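Local coordinates for HD domain-containing protein (Aquifex aeolicus, PDB 2HEK), which is of unknown function but carries a zinc-binding HD domain and GDP-binding sites, and may act as a dGTPase, at the interface of chains A and B and the interface of chains A and C. Residues are numbered along the deposited sequence; one frame, centred on the assembly and turned at random. Chains: chain A/B/C, Hypothetical protein.

Chain A meets two copies of itself through different surfaces: contact 1 joins it to chain B and contact 2 to chain C, their C-alpha centres about 32 Å apart. No residue is common to both. Contact 1 uses strand 2-7, the 3-10 helix 30-33 and helix 51-69 against the 41-45 segment and the end of helix 160-173; contact 2 pairs copies of helix 203-221, flanked by the 3-10 helix 176-178 of chain C and by A:Phe179 and helix 341-345 of chain A. Each interface is two-fold symmetric, so two dyads can build the four-chain deposited assembly, although the structure alone does not establish this tetramer in solution.

Contact 1: the interface of chains A and B. Residues chain A 5-6, 32, 52, 56; chain B 41, 44-45, 173.
B:Pro45 is the wedge of a two-fold interface of the deposited assembly, which may or may not be the pairing in solution. Its ring enters an apolar corner of chain A built largely from GDP-pocket residues, A:Phe5, A:Arg32 and A:Phe52; the proline itself belongs to a second GDP pocket, so nucleotide and interface may be coupled. CG of the proline lies 4.0 Å from CD1 of A:Phe5, the two side chains crossing at about a right angle, while its CB approaches CE2 of A:Phe52 obliquely at the same separation. A:Leu56 backs this corner, with CD1 over the rim of one A:Phe5 face. A:Phe52 has CG anti to the backbone N (chi1 -177°); its CZ stands over the rim of one A:Arg32 guanidinium face, 3.4 Å above the plane, and the arginine CG in turn lies over the rim of the ring. A:Arg32 bends at chi3 and crosses B:Tyr41 obliquely, the guanidinium and phenol planes 71° apart; its CD sits at the edge of the tyrosine ring, in plane, 3.9 Å from CE1. From there NH2 gives a hydrogen bond of 2.8 Å to the carbonyl O of B:Tyr41. The acceptor is met on a lone pair, but the bond is bent (117° at H) and the oxygen lies well out of the guanidinium plane. NE reaches B:Pro45 O through a water. An alanine in place of A:Arg32 would remove both polar links and the group packed against A:Phe52, and would probably loosen this flank of the contact. On the other flank A:Ser6 CB lies 3.9 Å from CD2 of B:Phe44. A second water bridges the backbone here, 3.0 Å from A:Ser6 O and 2.9 Å from B:Cys173 O.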
ATOM      1  N   PHE A   5     -18.335  -0.523 -11.222  1.00 32.00           N
ATOM      2  CA  PHE A   5     -17.399   0.403 -11.876  1.00 31.34           C
ATOM      3  C   PHE A   5     -16.084   0.285 -11.152  1.00 29.43           C
ATOM      4  O   PHE A   5     -16.060   0.419  -9.931  1.00 29.96           O
ATOM      5  CB  PHE A   5     -17.860   1.836 -11.684  1.00 32.61           C
ATOM      6  CG  PHE A   5     -19.131   2.188 -12.425  1.00 33.15           C
ATOM      7  CD1 PHE A   5     -19.081   2.728 -13.697  1.00 34.97           C
ATOM      8  CD2 PHE A   5     -20.372   1.990 -11.823  1.00 37.63           C
ATOM      9  CE1 PHE A   5     -20.254   3.090 -14.375  1.00 39.92           C
ATOM     10  CE2 PHE A   5     -21.565   2.314 -12.499  1.00 37.52           C
ATOM     11  CZ  PHE A   5     -21.498   2.867 -13.778  1.00 37.48           C
ATOM     12  N   SER A   6     -14.987   0.094 -11.877  1.00 28.76           N
ATOM     13  CA  SER A   6     -13.650   0.098 -11.257  1.00 30.05           C
ATOM     14  C   SER A   6     -13.386   1.459 -10.695  1.00 26.79           C
ATOM     15  O   SER A   6     -13.631   2.467 -11.375  1.00 26.94           O
ATOM     16  CB  SER A   6     -12.506  -0.177 -12.268  1.00 33.20           C
ATOM     17  OG  SER A   6     -12.580  -1.494 -12.746  1.00 41.59           O
ATOM     18  N   ARG A  32     -17.923  14.264 -16.385  1.00 30.67           N
ATOM     19  CA  ARG A  32     -16.695  13.622 -16.942  1.00 30.68           C
ATOM     20  C   ARG A  32     -15.797  14.660 -17.593  1.00 29.87           C
ATOM     21  O   ARG A  32     -14.674  14.359 -17.882  1.00 30.40           O
ATOM     22  CB  ARG A  32     -17.046  12.644 -18.073  1.00 32.34           C
ATOM     23  CG  ARG A  32     -17.442  11.301 -17.629  1.00 36.24           C
ATOM     24  CD  ARG A  32     -17.568  10.331 -18.733  1.00 35.60           C
ATOM     25  NE  ARG A  32     -17.023   9.092 -18.206  1.00 37.82           N
ATOM     26  CZ  ARG A  32     -17.681   7.964 -18.141  1.00 37.93           C
ATOM     27  NH1 ARG A  32     -18.907   7.892 -18.646  1.00 39.31           N
ATOM     28  NH2 ARG A  32     -17.090   6.911 -17.607  1.00 36.71           N
ATOM     29  N   PHE A  52     -17.096  13.404 -12.184  1.00 25.98           N
ATOM     30  CA  PHE A  52     -17.831  12.139 -12.479  1.00 26.72           C
ATOM     31  C   PHE A  52     -17.388  11.047 -11.534  1.00 25.31           C
ATOM     32  O   PHE A  52     -18.204  10.460 -10.806  1.00 26.70           O
ATOM     33  CB  PHE A  52     -17.619  11.740 -13.942  1.00 27.00           C
ATOM     34  CG  PHE A  52     -18.377  10.497 -14.377  1.00 27.14           C
ATOM     35  CD1 PHE A  52     -19.607  10.613 -15.016  1.00 25.93           C
ATOM     36  CD2 PHE A  52     -17.814   9.228 -14.230  1.00 24.61           C
ATOM     37  CE1 PHE A  52     -20.300   9.479 -15.460  1.00 27.14           C
ATOM     38  CE2 PHE A  52     -18.495   8.070 -14.634  1.00 26.16           C
ATOM     39  CZ  PHE A  52     -19.783   8.205 -15.262  1.00 27.98           C
ATOM     40  N   LEU A  56     -19.397   9.251  -8.080  1.00 23.79           N
ATOM     41  CA  LEU A  56     -19.559   7.794  -7.859  1.00 23.51           C
ATOM     42  C   LEU A  56     -18.972   7.414  -6.524  1.00 22.23           C
ATOM     43  O   LEU A  56     -19.525   6.603  -5.795  1.00 25.20           O
ATOM     44  CB  LEU A  56     -18.839   6.984  -8.973  1.00 27.00           C
ATOM     45  CG  LEU A  56     -19.360   7.058 -10.418  1.00 29.78           C
ATOM     46  CD1 LEU A  56     -18.680   6.040 -11.341  1.00 34.18           C
ATOM     47  CD2 LEU A  56     -20.830   6.774 -10.406  1.00 34.21           C
TER
ATOM     48  N   TYR B  41     -11.598   5.425 -20.517  1.00 27.41           N
ATOM     49  CA  TYR B  41     -12.327   6.035 -19.365  1.00 27.13           C
ATOM     50  C   TYR B  41     -13.856   5.799 -19.424  1.00 27.05           C
ATOM     51  O   TYR B  41     -14.560   5.904 -18.404  1.00 25.25           O
ATOM     52  CB  TYR B  41     -12.017   7.556 -19.261  1.00 29.96           C
ATOM     53  CG  TYR B  41     -12.683   8.385 -20.331  1.00 30.66           C
ATOM     54  CD1 TYR B  41     -13.918   8.969 -20.102  1.00 34.16           C
ATOM     55  CD2 TYR B  41     -12.114   8.540 -21.595  1.00 30.23           C
ATOM     56  CE1 TYR B  41     -14.554   9.731 -21.081  1.00 33.63           C
ATOM     57  CE2 TYR B  41     -12.745   9.303 -22.596  1.00 31.71           C
ATOM     58  CZ  TYR B  41     -13.977   9.880 -22.319  1.00 33.20           C
ATOM     59  OH  TYR B  41     -14.638  10.648 -23.250  1.00 35.71           O
ATOM     60  N   PHE B  44     -13.399   2.271 -17.702  1.00 25.51           N
ATOM     61  CA  PHE B  44     -12.663   2.417 -16.407  1.00 24.31           C
ATOM     62  C   PHE B  44     -12.641   3.911 -16.115  1.00 24.88           C
ATOM     63  O   PHE B  44     -11.820   4.616 -16.693  1.00 24.40           O
ATOM     64  CB  PHE B  44     -11.220   1.945 -16.592  1.00 22.97           C
ATOM     65  CG  PHE B  44     -11.096   0.470 -16.852  1.00 26.05           C
ATOM     66  CD1 PHE B  44     -11.084  -0.024 -18.171  1.00 27.14           C
ATOM     67  CD2 PHE B  44     -10.950  -0.419 -15.787  1.00 24.83           C
ATOM     68  CE1 PHE B  44     -10.993  -1.416 -18.413  1.00 25.34           C
ATOM     69  CE2 PHE B  44     -10.855  -1.809 -16.016  1.00 28.00           C
ATOM     70  CZ  PHE B  44     -10.887  -2.295 -17.324  1.00 27.38           C
ATOM     71  N   PRO B  45     -13.604   4.420 -15.313  1.00 25.78           N
ATOM     72  CA  PRO B  45     -13.791   5.877 -15.287  1.00 27.25           C
ATOM     73  C   PRO B  45     -12.608   6.704 -14.798  1.00 27.44           C
ATOM     74  O   PRO B  45     -12.507   7.866 -15.190  1.00 26.41           O
ATOM     75  CB  PRO B  45     -15.005   6.083 -14.371  1.00 27.27           C
ATOM     76  CG  PRO B  45     -15.728   4.739 -14.376  1.00 28.63           C
ATOM     77  CD  PRO B  45     -14.621   3.704 -14.513  1.00 24.19           C
ATOM     78  N   CYS B 173      -6.564   2.864 -13.757  1.00 23.62           N
ATOM     79  CA  CYS B 173      -7.734   2.052 -14.103  1.00 23.37           C
ATOM     80  C   CYS B 173      -8.262   1.412 -12.847  1.00 25.52           C
ATOM     81  O   CYS B 173      -9.471   1.228 -12.713  1.00 30.36           O
ATOM     82  CB  CYS B 173      -7.361   0.947 -15.120  1.00 24.78           C
ATOM     83  SG  CYS B 173      -7.095   1.643 -16.741  1.00 29.07           S
TER
HETATM   84  O   HOH W   1     -11.488   3.238 -13.261  1.00 27.78           O
HETATM   85  O   HOH W   2     -14.630   9.231 -16.227  1.00 31.29           O

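Contact 2: the interface of chains A and C. Residues chain A 179, 204-205, 207-208, 342; chain C 177, 214-215, 218-219.
This two-fold, helix-to-helix interface of the deposited assembly, possibly not a biological one, packs tightly round C:Tyr177. The phenol crosses A:Asn208 obliquely, planes 39° apart, the CD2-CE2 side of the ring against its CB and CG; CE2 comes within 3.4 Å of CB. A:Asn208 ND2 donates to A:Phe179 O at 3.0 Å from above the carbonyl plane, which should limit rotation of the amide. The phenol tip, OH, reaches the backbone of A:Ala205. C:Phe215 points CZ at A:Glu207 CB, 3.8 Å away, its faces covered by C:Tyr214 and C:Tyr177. The C:Tyr214 ring is packed too, its CE2 3.5 Å from A:Leu342 CD2. A:Arg204, bent at chi2 and chi3, lays CD 3.5 Å from CG2 of C:Val218 and slides past C:Gln219 in the opposite direction. Within chain A its NE forms a salt bridge to A:Glu207 OE1 at 2.9 Å, nearly straight (166° at H) and close to the guanidinium plane but above the carboxylate plane; it orients both side chains without joining the subunits.

The polar, water-linked side begins at the C:Tyr214 hydroxyl. Its one hydrogen is shared weakly between A:Glu207 OE1 and OE2, each 2.9 Å from OH; OE1 sits in plane at the ring edge, carboxylate and ring 55° apart. A water links OH to A:Leu342 N. In the fold, the first turns of helix 203-221 in chain A face its later part in chain C, flanked by C:Tyr177 from the 3-10 helix 176-178, loop residue A:Phe179 and helix 341-345.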
ATOM      1  N   PHE A 179      -2.703   9.838   6.025  1.00 46.72           N
ATOM      2  CA  PHE A 179      -3.301   8.519   5.823  1.00 43.35           C
ATOM      3  C   PHE A 179      -4.755   8.757   5.407  1.00 40.83           C
ATOM      4  O   PHE A 179      -5.507   9.308   6.144  1.00 43.15           O
ATOM      5  CB  PHE A 179      -3.205   7.626   7.093  1.00 42.20           C
ATOM      6  CG  PHE A 179      -3.817   6.242   6.922  1.00 42.96           C
ATOM      7  CD1 PHE A 179      -3.319   5.344   5.976  1.00 45.75           C
ATOM      8  CD2 PHE A 179      -4.891   5.833   7.709  1.00 44.70           C
ATOM      9  CE1 PHE A 179      -3.886   4.047   5.801  1.00 46.86           C
ATOM     10  CE2 PHE A 179      -5.473   4.532   7.545  1.00 46.00           C
ATOM     11  CZ  PHE A 179      -4.966   3.642   6.595  1.00 45.30           C
ATOM     12  N   ARG A 204      -8.662   8.465  17.694  1.00 35.16           N
ATOM     13  CA  ARG A 204      -7.453   8.432  16.866  1.00 36.85           C
ATOM     14  C   ARG A 204      -7.772   8.556  15.378  1.00 32.63           C
ATOM     15  O   ARG A 204      -7.115   9.310  14.663  1.00 32.30           O
ATOM     16  CB  ARG A 204      -6.683   7.134  17.094  1.00 39.98           C
ATOM     17  CG  ARG A 204      -6.322   6.844  18.557  1.00 42.32           C
ATOM     18  CD  ARG A 204      -5.167   7.675  19.037  1.00 40.85           C
ATOM     19  NE  ARG A 204      -5.551   8.949  19.625  1.00 41.78           N
ATOM     20  CZ  ARG A 204      -5.919   9.091  20.896  1.00 45.23           C
ATOM     21  NH1 ARG A 204      -5.974   8.025  21.691  1.00 44.18           N
ATOM     22  NH2 ARG A 204      -6.242  10.292  21.372  1.00 46.25           N
ATOM     23  N   ALA A 205      -8.768   7.804  14.903  1.00 30.02           N
ATOM     24  CA  ALA A 205      -9.203   7.928  13.505  1.00 30.19           C
ATOM     25  C   ALA A 205      -9.650   9.350  13.193  1.00 29.31           C
ATOM     26  O   ALA A 205      -9.433   9.834  12.082  1.00 30.37           O
ATOM     27  CB  ALA A 205     -10.317   6.927  13.173  1.00 32.83           C
ATOM     28  N   GLU A 207      -8.561  12.226  14.780  1.00 29.60           N
ATOM     29  CA  GLU A 207      -7.279  12.925  14.729  1.00 29.33           C
ATOM     30  C   GLU A 207      -6.615  12.706  13.363  1.00 26.49           C
ATOM     31  O   GLU A 207      -6.148  13.658  12.748  1.00 29.12           O
ATOM     32  CB  GLU A 207      -6.358  12.411  15.876  1.00 29.43           C
ATOM     33  CG  GLU A 207      -6.825  12.950  17.255  1.00 31.53           C
ATOM     34  CD  GLU A 207      -6.013  12.450  18.445  1.00 34.71           C
ATOM     35  OE1 GLU A 207      -5.248  11.475  18.289  1.00 32.87           O
ATOM     36  OE2 GLU A 207      -6.173  13.047  19.538  1.00 44.51           O
ATOM     37  N   ASN A 208      -6.534  11.460  12.901  1.00 26.83           N
ATOM     38  CA  ASN A 208      -5.880  11.187  11.630  1.00 28.89           C
ATOM     39  C   ASN A 208      -6.599  11.914  10.476  1.00 27.34           C
ATOM     40  O   ASN A 208      -5.973  12.477   9.579  1.00 27.05           O
ATOM     41  CB  ASN A 208      -5.862   9.678  11.334  1.00 29.76           C
ATOM     42  CG  ASN A 208      -5.317   9.387   9.958  1.00 36.46           C
ATOM     43  OD1 ASN A 208      -4.187   9.700   9.681  1.00 38.06           O
ATOM     44  ND2 ASN A 208      -6.146   8.865   9.069  1.00 43.39           N
ATOM     45  N   LEU A 342      -4.796  17.177  21.554  1.00 45.23           N
ATOM     46  CA  LEU A 342      -4.156  17.500  20.265  1.00 45.13           C
ATOM     47  C   LEU A 342      -5.130  18.296  19.353  1.00 45.20           C
ATOM     48  O   LEU A 342      -4.806  19.372  18.827  1.00 48.70           O
ATOM     49  CB  LEU A 342      -3.661  16.232  19.577  1.00 40.84           C
ATOM     50  CG  LEU A 342      -3.301  16.470  18.101  1.00 41.16           C
ATOM     51  CD1 LEU A 342      -2.025  17.232  18.044  1.00 42.88           C
ATOM     52  CD2 LEU A 342      -3.214  15.203  17.287  1.00 37.84           C
TER
ATOM     53  N   TYR C 177      -1.440   4.830  11.234  1.00 34.85           N
ATOM     54  CA  TYR C 177      -1.019   6.224  11.522  1.00 36.90           C
ATOM     55  C   TYR C 177       0.471   6.395  11.837  1.00 38.56           C
ATOM     56  O   TYR C 177       0.961   7.538  11.793  1.00 39.85           O
ATOM     57  CB  TYR C 177      -1.816   6.820  12.683  1.00 40.02           C
ATOM     58  CG  TYR C 177      -3.251   6.429  12.721  1.00 38.58           C
ATOM     59  CD1 TYR C 177      -3.783   5.804  13.840  1.00 40.63           C
ATOM     60  CD2 TYR C 177      -4.072   6.660  11.653  1.00 39.44           C
ATOM     61  CE1 TYR C 177      -5.096   5.432  13.892  1.00 42.03           C
ATOM     62  CE2 TYR C 177      -5.397   6.287  11.691  1.00 43.14           C
ATOM     63  CZ  TYR C 177      -5.904   5.687  12.823  1.00 41.67           C
ATOM     64  OH  TYR C 177      -7.224   5.307  12.842  1.00 43.96           O
ATOM     65  N   TYR C 214       3.748  10.900  17.302  1.00 26.31           N
ATOM     66  CA  TYR C 214       2.621  11.137  18.240  1.00 24.98           C
ATOM     67  C   TYR C 214       1.669   9.910  18.319  1.00 25.17           C
ATOM     68  O   TYR C 214       1.330   9.439  19.411  1.00 26.09           O
ATOM     69  CB  TYR C 214       1.847  12.401  17.851  1.00 28.58           C
ATOM     70  CG  TYR C 214       0.457  12.482  18.477  1.00 29.18           C
ATOM     71  CD1 TYR C 214       0.277  12.970  19.784  1.00 30.56           C
ATOM     72  CD2 TYR C 214      -0.665  12.027  17.783  1.00 31.26           C
ATOM     73  CE1 TYR C 214      -1.021  13.032  20.376  1.00 27.85           C
ATOM     74  CE2 TYR C 214      -1.972  12.081  18.366  1.00 30.90           C
ATOM     75  CZ  TYR C 214      -2.119  12.593  19.666  1.00 30.49           C
ATOM     76  OH  TYR C 214      -3.392  12.646  20.226  1.00 34.23           O
ATOM     77  N   PHE C 215       1.204   9.422  17.162  1.00 23.45           N
ATOM     78  CA  PHE C 215       0.316   8.260  17.113  1.00 24.41           C
ATOM     79  C   PHE C 215       0.858   6.991  17.731  1.00 23.05           C
ATOM     80  O   PHE C 215       0.135   6.274  18.426  1.00 25.39           O
ATOM     81  CB  PHE C 215      -0.132   7.998  15.672  1.00 25.60           C
ATOM     82  CG  PHE C 215      -1.219   8.946  15.234  1.00 27.34           C
ATOM     83  CD1 PHE C 215      -1.005   9.860  14.232  1.00 28.10           C
ATOM     84  CD2 PHE C 215      -2.471   8.896  15.854  1.00 30.53           C
ATOM     85  CE1 PHE C 215      -2.051  10.729  13.806  1.00 28.18           C
ATOM     86  CE2 PHE C 215      -3.494   9.781  15.467  1.00 30.79           C
ATOM     87  CZ  PHE C 215      -3.252  10.692  14.445  1.00 28.93           C
ATOM     88  N   VAL C 218       0.632   7.476  21.658  1.00 25.55           N
ATOM     89  CA  VAL C 218      -0.739   7.408  22.229  1.00 27.34           C
ATOM     90  C   VAL C 218      -1.397   6.028  22.003  1.00 30.22           C
ATOM     91  O   VAL C 218      -2.097   5.533  22.886  1.00 28.18           O
ATOM     92  CB  VAL C 218      -1.682   8.593  21.826  1.00 29.40           C
ATOM     93  CG1 VAL C 218      -1.051   9.936  22.225  1.00 28.91           C
ATOM     94  CG2 VAL C 218      -2.021   8.614  20.333  1.00 31.06           C
ATOM     95  N   GLN C 219      -1.139   5.407  20.849  1.00 27.35           N
ATOM     96  CA  GLN C 219      -1.801   4.148  20.497  1.00 27.33           C
ATOM     97  C   GLN C 219      -1.117   2.935  21.051  1.00 25.77           C
ATOM     98  O   GLN C 219      -1.791   1.975  21.370  1.00 24.36           O
ATOM     99  CB  GLN C 219      -1.930   3.977  18.997  1.00 28.17           C
ATOM    100  CG  GLN C 219      -2.904   4.958  18.424  1.00 41.55           C
ATOM    101  CD  GLN C 219      -3.330   4.589  17.023  1.00 48.92           C
ATOM    102  OE1 GLN C 219      -4.116   3.657  16.801  1.00 53.74           O
ATOM    103  NE2 GLN C 219      -2.808   5.325  16.061  1.00 50.86           N
TER
HETATM  104  O   HOH W   3      -4.189  14.361  22.335  1.00 58.20           O